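Local structure of CytC3 (Streptomyces sp., 3GJB) at residues 9-14 / 86-91; 80-85 / 289-294; 97-102 / 261-266. The protein is probably a non-haem iron and 2-oxoglutarate-dependent aliphatic halogenase that chlorinates an amino acid tethered to a carrier protein. All coordinates share one frame; numbering follows the deposited sequence.

Contact 1 (9-14 / 86-91); sequences NFTFSP and IVDRVG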
loop_
_atom_site.group_PDB
_atom_site.type_symbol
_atom_site.label_atom_id
_atom_site.label_comp_id
_atom_site.label_asym_id
_atom_site.label_seq_id
_atom_site.Cartn_x
_atom_site.Cartn_y
_atom_site.Cartn_z
ATOM N N ASN A 9 -9.752 19.193 -2.184
ATOM C CA ASN A 9 -8.935 18.912 -1.012
ATOM C C ASN A 9 -9.532 17.718 -0.270
ATOM O O ASN A 9 -10.732 17.697 0.014
ATOM C CB ASN A 9 -8.918 20.149 -0.110
ATOM C CG ASN A 9 -8.062 19.968 1.125
ATOM O OD1 ASN A 9 -8.286 19.058 1.921
ATOM N ND2 ASN A 9 -7.079 20.846 1.295
ATOM N N PHE A 10 -8.709 16.717 0.037
ATOM C CA PHE A 10 -9.223 15.555 0.747
ATOM C C PHE A 10 -8.537 15.295 2.082
ATOM O O PHE A 10 -8.505 14.163 2.559
ATOM C CB PHE A 10 -9.131 14.305 -0.130
ATOM C CG PHE A 10 -9.839 14.437 -1.444
ATOM C CD1 PHE A 10 -9.187 14.976 -2.547
ATOM C CD2 PHE A 10 -11.163 14.040 -1.578
ATOM C CE1 PHE A 10 -9.845 15.119 -3.765
ATOM C CE2 PHE A 10 -11.832 14.180 -2.796
ATOM C CZ PHE A 10 -11.169 14.720 -3.886
ATOM N N THR A 11 -7.997 16.342 2.693
ATOM C CA THR A 11 -7.337 16.192 3.981
ATOM C C THR A 11 -8.388 15.789 5.011
ATOM O O THR A 11 -9.563 16.107 4.857
ATOM C CB THR A 11 -6.676 17.508 4.426
ATOM O OG1 THR A 11 -7.689 18.476 4.713
ATOM C CG2 THR A 11 -5.785 18.047 3.326
ATOM N N PHE A 12 -7.976 15.078 6.052
ATOM C CA PHE A 12 -8.915 14.654 7.083
ATOM C C PHE A 12 -9.248 15.772 8.060
ATOM O O PHE A 12 -8.454 16.685 8.283
ATOM C CB PHE A 12 -8.357 13.481 7.889
ATOM C CG PHE A 12 -8.444 12.155 7.196
ATOM C CD1 PHE A 12 -9.652 11.708 6.664
ATOM C CD2 PHE A 12 -7.332 11.315 7.142
ATOM C CE1 PHE A 12 -9.754 10.438 6.094
ATOM C CE2 PHE A 12 -7.421 10.044 6.575
ATOM C CZ PHE A 12 -8.636 9.604 6.050
ATOM N N SER A 13 -10.432 15.677 8.649
ATOM C CA SER A 13 -10.888 16.646 9.631
ATOM C C SER A 13 -10.194 16.293 10.939
ATOM O O SER A 13 -9.647 15.201 11.082
ATOM C CB SER A 13 -12.403 16.530 9.827
ATOM O OG SER A 13 -12.740 15.325 10.505
ATOM N N PRO A 14 -10.202 17.214 11.911
ATOM C CA PRO A 14 -9.554 16.920 13.193
ATOM C C PRO A 14 -10.231 15.721 13.847
ATOM O O PRO A 14 -9.602 14.957 14.576
ATOM C CB PRO A 14 -9.765 18.206 13.984
ATOM C CG PRO A 14 -9.778 19.260 12.905
ATOM C CD PRO A 14 -10.648 18.617 11.856
ATOM N N ILE A 86 -6.113 9.896 -1.929
ATOM C CA ILE A 86 -5.263 9.073 -1.090
ATOM C C ILE A 86 -4.270 9.976 -0.377
ATOM O O ILE A 86 -4.250 10.053 0.854
ATOM C CB ILE A 86 -4.502 8.017 -1.922
ATOM C CG1 ILE A 86 -5.468 6.908 -2.356
ATOM C CG2 ILE A 86 -3.343 7.436 -1.108
ATOM C CD1 ILE A 86 -4.838 5.840 -3.221
ATOM N N VAL A 87 -3.473 10.682 -1.170
ATOM C CA VAL A 87 -2.437 11.582 -0.670
ATOM C C VAL A 87 -2.868 12.633 0.355
ATOM O O VAL A 87 -2.223 12.775 1.391
ATOM C CB VAL A 87 -1.751 12.293 -1.838
ATOM C CG1 VAL A 87 -0.672 13.220 -1.320
ATOM C CG2 VAL A 87 -1.172 11.260 -2.788
ATOM N N ASP A 88 -3.934 13.378 0.080
ATOM C CA ASP A 88 -4.367 14.389 1.045
ATOM C C ASP A 88 -4.707 13.738 2.377
ATOM O O ASP A 88 -4.473 14.316 3.433
ATOM C CB ASP A 88 -5.598 15.174 0.554
ATOM C CG ASP A 88 -5.309 16.037 -0.667
ATOM O OD1 ASP A 88 -4.126 16.297 -0.961
ATOM O OD2 ASP A 88 -6.281 16.464 -1.326
ATOM N N ARG A 89 -5.263 12.534 2.329
ATOM C CA ARG A 89 -5.630 11.834 3.553
ATOM C C ARG A 89 -4.405 11.326 4.302
ATOM O O ARG A 89 -4.260 11.566 5.496
ATOM C CB ARG A 89 -6.581 10.680 3.239
ATOM C CG ARG A 89 -7.986 11.142 2.881
ATOM C CD ARG A 89 -8.903 9.984 2.567
ATOM N NE ARG A 89 -10.284 10.423 2.405
ATOM C CZ ARG A 89 -10.975 10.341 1.273
ATOM N NH1 ARG A 89 -10.421 9.839 0.176
ATOM N NH2 ARG A 89 -12.235 10.744 1.241
ATOM N N VAL A 90 -3.523 10.629 3.602
ATOM C CA VAL A 90 -2.319 10.118 4.236
ATOM C C VAL A 90 -1.511 11.297 4.779
ATOM O O VAL A 90 -0.964 11.235 5.880
ATOM C CB VAL A 90 -1.466 9.324 3.230
ATOM C CG1 VAL A 90 -0.169 8.873 3.877
ATOM C CG2 VAL A 90 -2.245 8.122 2.739
ATOM N N GLY A 91 -1.461 12.375 3.998
ATOM C CA GLY A 91 -0.726 13.565 4.391
ATOM C C GLY A 91 -1.265 14.170 5.668
ATOM O O GLY A 91 -0.518 14.767 6.437
#
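The ring of Phe-12 and the side chain of Arg-89 cross at about a right angle. The ring meets the aliphatic stem of the arginine. Arg-89 CG stands 3.8 Å from the centroid of the Phe-12 ring and 20° off its normal, a CH-pi contact placed toward the rim. Arg-89 CB also lies over a face, 3.5 Å from Phe-12 CE2. The arginine runs extended from CG to NE, so it continues past the ring, and Phe-12 CE1 comes to the edge of the guanidinium group. The two planes are well tilted from each other, so the groups do not stack. Arg-89 NH1 is held by the backbone O atoms of Glu-85 and Lys-30.

Phe-10 meets Asp-88 differently. Its backbone N donates to Asp-88 OD2 at 2.8 Å, with an N-H...O angle of 155°. The donor comes from the anti side of the carboxylate, a little out of its plane. The same OD2 sits at the edge of the Phe-10 ring, 3.5 Å from CD1. Asp-88 CG is anti to the carbonyl carbon (chi1 -66°), which turns the carboxylate to this loop. Asp-88 OD1 forms a salt bridge with Arg-315.

Thr-11 CG2 packs on Asp-88 CB at 4.0 Å. An Asx turn shapes the loop here: Asn-9 OD1 accepts from both N and OG1 of Thr-11. With an alanine at Phe-12, the Arg-89 stem would probably lose its aromatic cover, and a gap would be likely to open between the loop and helix 84-94.

The contact ties the N-terminal loop to helix 84-94 at the protein surface. Asp-88 shares its two oxygens between the loop backbone and Arg-315 near the C-terminus, so one carboxylate probably helps hold both chain ends against the helix.

Contact 2 (80-85 / 289-294); sequences HIMRPE and VLTSGV
Ile-81 and Met-82, of the helix 75-82 region, pack on Val-289 and Thr-291 of strand 289-292. The apolar contacts come first. Ile-81 CD1 touches Val-289 CG1 at 3.9 Å, and these two side chains cross at about a right angle. Ile-81 CG1 sits between its backbone N and carbonyl carbon (chi1 63°), and from there CD1 reaches the strand. Val-289 CG1 also receives the sulfur of Met-82, with SD 4.1 Å away. One valine methyl thus serves two neighbouring residues. Cys-100 and Ala-258 also pack on Ile-81, and Phe-312 lies against Met-82 and Val-289.

The second kind is the sulfur contact. Met-82 is bent at both chi2 and chi3, which folds SD back to 3.5 Å from Thr-291 OG1. The side chains of Met-82 and Thr-291 slide past each other in opposite directions. The terminal methyl CE lies 3.9 Å from the backbone O of Thr-291.

Polar bonding across the contact is slight. Thr-291 OG1 donates to the backbone O of Ile-81 at 3.3 Å, a weak bond. That carbonyl has a second partner in the hydroxyl of Tyr-260, so two side chains from the sheet meet one backbone oxygen. Charges stay on the helix side. Arg-83 NH1 forms a salt bridge with Glu-85 OE2 at 2.9 Å, in the guanidinium plane, and Arg-83 NH2 has Glu-79 as another partner.

Backbone bonds join Val-289 to Cys-100 and Thr-291 to Leu-98. Thr-291 and Gly-293 also bond to the backbone of Arg-315. The arrangement is helix-on-sheet packing: the junction of helices 75-82 and 84-94 lies on an outer strand of the main antiparallel sheet, in a cupin-clan, PhyH-type fold.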
loop_
_atom_site.group_PDB
_atom_site.type_symbol
_atom_site.label_atom_id
_atom_site.label_comp_id
_atom_site.label_asym_id
_atom_site.label_seq_id
_atom_site.Cartn_x
_atom_site.Cartn_y
_atom_site.Cartn_z
ATOM N N HIS A 80 -2.766 6.032 -9.460
ATOM C CA HIS A 80 -3.439 5.628 -8.238
ATOM C C HIS A 80 -2.692 6.092 -6.983
ATOM O O HIS A 80 -3.285 6.711 -6.105
ATOM C CB HIS A 80 -3.608 4.101 -8.216
ATOM C CG HIS A 80 -4.645 3.626 -7.244
ATOM N ND1 HIS A 80 -5.991 3.613 -7.541
ATOM C CD2 HIS A 80 -4.541 3.234 -5.951
ATOM C CE1 HIS A 80 -6.672 3.238 -6.474
ATOM N NE2 HIS A 80 -5.815 3.003 -5.496
ATOM N N ILE A 81 -1.392 5.815 -6.905
ATOM C CA ILE A 81 -0.618 6.196 -5.727
ATOM C C ILE A 81 -0.433 7.704 -5.597
ATOM O O ILE A 81 -0.076 8.203 -4.527
ATOM C CB ILE A 81 0.769 5.473 -5.692
ATOM C CG1 ILE A 81 1.633 5.875 -6.890
ATOM C CG2 ILE A 81 0.561 3.966 -5.705
ATOM C CD1 ILE A 81 2.793 6.755 -6.524
ATOM N N MET A 82 -0.709 8.426 -6.683
ATOM C CA MET A 82 -0.603 9.887 -6.707
ATOM C C MET A 82 -1.936 10.580 -6.388
ATOM O O MET A 82 -1.984 11.786 -6.126
ATOM C CB MET A 82 -0.124 10.350 -8.088
ATOM C CG MET A 82 1.327 10.009 -8.398
ATOM S SD MET A 82 2.435 10.708 -7.157
ATOM C CE MET A 82 2.637 12.407 -7.757
ATOM N N ARG A 83 -3.018 9.815 -6.416
ATOM C CA ARG A 83 -4.342 10.368 -6.164
ATOM C C ARG A 83 -4.504 11.234 -4.924
ATOM O O ARG A 83 -4.085 10.861 -3.825
ATOM C CB ARG A 83 -5.374 9.240 -6.139
ATOM C CG ARG A 83 -5.964 8.968 -7.499
ATOM C CD ARG A 83 -6.918 10.086 -7.851
ATOM N NE ARG A 83 -7.254 10.102 -9.267
ATOM C CZ ARG A 83 -8.329 10.704 -9.760
ATOM N NH1 ARG A 83 -9.170 11.333 -8.946
ATOM N NH2 ARG A 83 -8.562 10.680 -11.066
ATOM N N PRO A 84 -5.103 12.425 -5.099
ATOM C CA PRO A 84 -5.358 13.395 -4.030
ATOM C C PRO A 84 -6.227 12.783 -2.934
ATOM O O PRO A 84 -6.049 13.079 -1.747
ATOM C CB PRO A 84 -6.073 14.530 -4.761
ATOM C CG PRO A 84 -5.415 14.512 -6.092
ATOM C CD PRO A 84 -5.367 13.033 -6.417
ATOM N N GLU A 85 -7.168 11.932 -3.341
ATOM C CA GLU A 85 -8.060 11.272 -2.392
ATOM C C GLU A 85 -7.245 10.388 -1.446
ATOM O O GLU A 85 -7.632 10.153 -0.298
ATOM C CB GLU A 85 -9.109 10.436 -3.134
ATOM C CG GLU A 85 -10.046 11.262 -4.009
ATOM C CD GLU A 85 -9.485 11.558 -5.399
ATOM O OE1 GLU A 85 -8.246 11.570 -5.572
ATOM O OE2 GLU A 85 -10.294 11.790 -6.321
ATOM N N VAL A 289 8.556 7.033 -4.527
ATOM C CA VAL A 289 7.966 8.137 -5.262
ATOM C C VAL A 289 7.536 9.262 -4.345
ATOM O O VAL A 289 6.794 9.036 -3.389
ATOM C CB VAL A 289 6.748 7.650 -6.080
ATOM C CG1 VAL A 289 6.035 8.832 -6.735
ATOM C CG2 VAL A 289 7.208 6.658 -7.134
ATOM N N LEU A 290 8.020 10.474 -4.623
ATOM C CA LEU A 290 7.639 11.630 -3.821
ATOM C C LEU A 290 6.244 12.013 -4.295
ATOM O O LEU A 290 6.062 12.616 -5.347
ATOM C CB LEU A 290 8.602 12.805 -4.021
ATOM C CG LEU A 290 8.239 14.043 -3.185
ATOM C CD1 LEU A 290 8.341 13.724 -1.707
ATOM C CD2 LEU A 290 9.160 15.193 -3.536
ATOM N N THR A 291 5.263 11.649 -3.489
ATOM C CA THR A 291 3.863 11.872 -3.783
ATOM C C THR A 291 3.358 13.290 -3.526
ATOM O O THR A 291 2.376 13.742 -4.128
ATOM C CB THR A 291 3.059 10.846 -2.987
ATOM O OG1 THR A 291 2.823 9.701 -3.815
ATOM C CG2 THR A 291 1.790 11.426 -2.471
ATOM N N SER A 292 4.032 13.994 -2.628
ATOM C CA SER A 292 3.651 15.359 -2.307
ATOM C C SER A 292 4.792 16.004 -1.549
ATOM O O SER A 292 5.713 15.316 -1.111
ATOM C CB SER A 292 2.395 15.365 -1.445
ATOM O OG SER A 292 2.593 14.582 -0.285
ATOM N N GLY A 293 4.724 17.324 -1.404
ATOM C CA GLY A 293 5.756 18.053 -0.692
ATOM C C GLY A 293 7.099 18.039 -1.392
ATOM O O GLY A 293 7.182 18.052 -2.619
ATOM N N VAL A 294 8.161 18.010 -0.601
ATOM C CA VAL A 294 9.513 18.003 -1.136
ATOM C C VAL A 294 10.354 17.057 -0.315
ATOM O O VAL A 294 10.006 16.737 0.820
ATOM C CB VAL A 294 10.167 19.396 -1.047
ATOM C CG1 VAL A 294 9.434 20.376 -1.925
ATOM C CG2 VAL A 294 10.167 19.873 0.406
#

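Contact 3 (97-102 / 261-266); sequences NLLCWR and VPTQVQ. With AKG (2-oxoglutaric acid), chain E.
Water 1 is gripped by three side chains: Asn-97 ND2 from 97-102, and Thr-263 OG1 and Gln-264 OE1 from the turn of 261-266. It accepts from Asn-97 ND2 at 3.1 Å and donates to Gln-264 OE1 at 3.2 Å. It lies 2.6 Å from Thr-263 OG1. Asn-97 OD1 accepts from the backbone N of Val-294, which helps fix the amide's orientation. The water closes the end of an antiparallel strand pair in the main sheet of this cupin-clan fold. Leu-99 and Val-261 form a hydrogen-bonded pair, with bonds of 2.9 Å from Leu-99 N to Val-261 O and from Val-261 N to Leu-99 O. Leu-98 and Pro-262 make the adjoining non-hydrogen-bonded pair. Thr-263 N then donates to Asn-97 O, where a type I turn from Pro-262 to Val-265 leads the chain out of the strand.

Farther along strand 98-108, Arg-102 turns to one of the bound 2-oxoglutarate molecules, which His-125 N also holds. The bond from Arg-102 NH2 to its O1 is weak and of doubtful geometry. Trp-101 CZ3 lies over one guanidinium face.

Side chains of Leu-99, Trp-101 and Val-261 pack together. Trp-101 NE1 is bonded to Thr-146. The indole and the valine cross at about a right angle. Val-261 CG2 touches Leu-99 CB and lies 3.8 Å from Trp-101 CD1.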
loop_
_atom_site.group_PDB
_atom_site.type_symbol
_atom_site.label_atom_id
_atom_site.label_comp_id
_atom_site.label_asym_id
_atom_site.label_seq_id
_atom_site.Cartn_x
_atom_site.Cartn_y
_atom_site.Cartn_z
ATOM N N ASN A 97 5.055 15.729 3.191
ATOM C CA ASN A 97 6.188 15.228 2.416
ATOM C C ASN A 97 6.056 13.713 2.434
ATOM O O ASN A 97 6.586 13.051 3.325
ATOM C CB ASN A 97 7.512 15.655 3.052
ATOM C CG ASN A 97 7.706 17.153 3.032
ATOM O OD1 ASN A 97 7.598 17.791 1.982
ATOM N ND2 ASN A 97 7.994 17.729 4.195
ATOM N N LEU A 98 5.351 13.169 1.445
ATOM C CA LEU A 98 5.100 11.738 1.395
ATOM C C LEU A 98 5.758 10.934 0.301
ATOM O O LEU A 98 5.831 11.354 -0.852
ATOM C CB LEU A 98 3.602 11.479 1.308
ATOM C CG LEU A 98 2.722 11.881 2.482
ATOM C CD1 LEU A 98 1.264 11.631 2.100
ATOM C CD2 LEU A 98 3.109 11.079 3.723
ATOM N N LEU A 99 6.204 9.747 0.691
ATOM C CA LEU A 99 6.828 8.806 -0.217
ATOM C C LEU A 99 5.986 7.541 -0.279
ATOM O O LEU A 99 5.502 7.051 0.747
ATOM C CB LEU A 99 8.221 8.409 0.273
ATOM C CG LEU A 99 9.321 9.463 0.330
ATOM C CD1 LEU A 99 10.595 8.827 0.898
ATOM C CD2 LEU A 99 9.565 10.009 -1.077
ATOM N N CYS A 100 5.790 7.036 -1.489
ATOM C CA CYS A 100 5.099 5.781 -1.670
ATOM C C CYS A 100 6.278 4.877 -1.990
ATOM O O CYS A 100 6.887 4.996 -3.051
ATOM C CB CYS A 100 4.137 5.818 -2.852
ATOM S SG CYS A 100 3.364 4.204 -3.118
ATOM N N TRP A 101 6.619 3.990 -1.066
ATOM C CA TRP A 101 7.769 3.115 -1.274
ATOM C C TRP A 101 7.388 1.714 -1.739
ATOM O O TRP A 101 8.256 0.889 -2.037
ATOM C CB TRP A 101 8.586 3.021 0.014
ATOM C CG TRP A 101 7.853 2.329 1.114
ATOM C CD1 TRP A 101 6.872 2.852 1.908
ATOM C CD2 TRP A 101 8.022 0.973 1.525
ATOM N NE1 TRP A 101 6.421 1.903 2.791
ATOM C CE2 TRP A 101 7.113 0.739 2.578
ATOM C CE3 TRP A 101 8.856 -0.071 1.105
ATOM C CZ2 TRP A 101 7.014 -0.502 3.219
ATOM C CZ3 TRP A 101 8.759 -1.304 1.740
ATOM C CH2 TRP A 101 7.845 -1.508 2.785
ATOM N N ARG A 102 6.089 1.443 -1.802
ATOM C CA ARG A 102 5.643 0.130 -2.248
ATOM C C ARG A 102 4.146 -0.010 -2.461
ATOM O O ARG A 102 3.329 0.675 -1.836
ATOM C CB ARG A 102 6.085 -0.941 -1.250
ATOM C CG ARG A 102 5.644 -2.350 -1.638
ATOM C CD ARG A 102 6.778 -3.340 -1.492
ATOM N NE ARG A 102 6.835 -3.900 -0.156
ATOM C CZ ARG A 102 7.823 -4.662 0.293
ATOM N NH1 ARG A 102 8.855 -4.956 -0.477
ATOM N NH2 ARG A 102 7.761 -5.154 1.516
ATOM N N VAL A 261 5.413 6.543 3.612
ATOM C CA VAL A 261 6.260 6.961 4.722
ATOM C C VAL A 261 6.710 8.400 4.481
ATOM O O VAL A 261 6.925 8.816 3.336
ATOM C CB VAL A 261 7.545 6.100 4.862
ATOM C CG1 VAL A 261 7.198 4.715 5.375
ATOM C CG2 VAL A 261 8.281 6.035 3.528
ATOM N N PRO A 262 6.817 9.194 5.555
ATOM C CA PRO A 262 7.265 10.574 5.361
ATOM C C PRO A 262 8.700 10.522 4.835
ATOM O O PRO A 262 9.355 9.485 4.921
ATOM C CB PRO A 262 7.155 11.179 6.765
ATOM C CG PRO A 262 7.315 9.989 7.667
ATOM C CD PRO A 262 6.484 8.939 6.963
ATOM N N THR A 263 9.178 11.631 4.285
ATOM C CA THR A 263 10.520 11.701 3.708
ATOM C C THR A 263 11.707 11.403 4.631
ATOM O O THR A 263 12.733 10.895 4.174
ATOM C CB THR A 263 10.739 13.073 3.037
ATOM O OG1 THR A 263 10.353 14.118 3.942
ATOM C CG2 THR A 263 9.911 13.174 1.766
ATOM N N GLN A 264 11.577 11.704 5.918
ATOM C CA GLN A 264 12.671 11.450 6.851
ATOM C C GLN A 264 12.910 9.960 7.079
ATOM O O GLN A 264 13.911 9.572 7.691
ATOM C CB GLN A 264 12.407 12.104 8.207
ATOM C CG GLN A 264 11.230 11.509 8.947
ATOM C CD GLN A 264 9.940 12.206 8.601
ATOM O OE1 GLN A 264 9.746 12.649 7.468
ATOM N NE2 GLN A 264 9.040 12.301 9.571
ATOM N N VAL A 265 11.994 9.121 6.600
ATOM C CA VAL A 265 12.147 7.683 6.779
ATOM C C VAL A 265 13.085 7.104 5.730
ATOM O O VAL A 265 13.075 7.515 4.574
ATOM C CB VAL A 265 10.781 6.962 6.700
ATOM C CG1 VAL A 265 10.969 5.450 6.783
ATOM C CG2 VAL A 265 9.878 7.453 7.824
ATOM N N GLN A 266 13.906 6.151 6.147
ATOM C CA GLN A 266 14.834 5.502 5.238
ATOM C C GLN A 266 14.205 4.212 4.706
ATOM O O GLN A 266 13.827 3.326 5.475
ATOM C CB GLN A 266 16.144 5.184 5.967
ATOM C CG GLN A 266 17.128 4.357 5.150
ATOM C CD GLN A 266 17.680 5.116 3.954
ATOM O OE1 GLN A 266 18.345 6.145 4.113
ATOM N NE2 GLN A 266 17.408 4.615 2.752
HETATM C C1 AKG E . 8.390 -8.418 2.839
HETATM O O1 AKG E . 8.310 -7.863 1.759
HETATM O O2 AKG E . 9.144 -9.520 2.953
HETATM C C2 AKG E . 7.645 -7.880 4.038
HETATM O O5 AKG E . 7.733 -8.455 5.112
HETATM C C3 AKG E . 6.782 -6.633 3.890
HETATM C C4 AKG E . 6.078 -6.229 5.198
HETATM C C5 AKG E . 5.202 -4.995 4.978
HETATM O O3 AKG E . 5.129 -4.463 3.886
HETATM O O4 AKG E . 4.489 -4.492 6.007
HETATM O O HOH W 1 9.225 15.436 5.909
#

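The contacts run from the N-terminal loop through helix 84-94 to the antiparallel sheet: loop on helix, helix on strand, strand on strand. The centres of contacts 1 and 2 are 11 Å apart, those of 2 and 3 10 Å, and those of 1 and 3 16 Å. Contacts 1 and 2 share helix 84-94 and alternate along the chain. Contact 3 falls wholly between the two segments of contact 2. Strand 98-108 follows helix 84-94 and runs between strands 253-262 and 289-292. Val-87 of contact 1 packs on Thr-291 of contact 2, and Leu-98 packs on Val-90. Loop, helices and sheet thus form one continuous unit, with one of the bound 2-oxoglutarate molecules at contact 3.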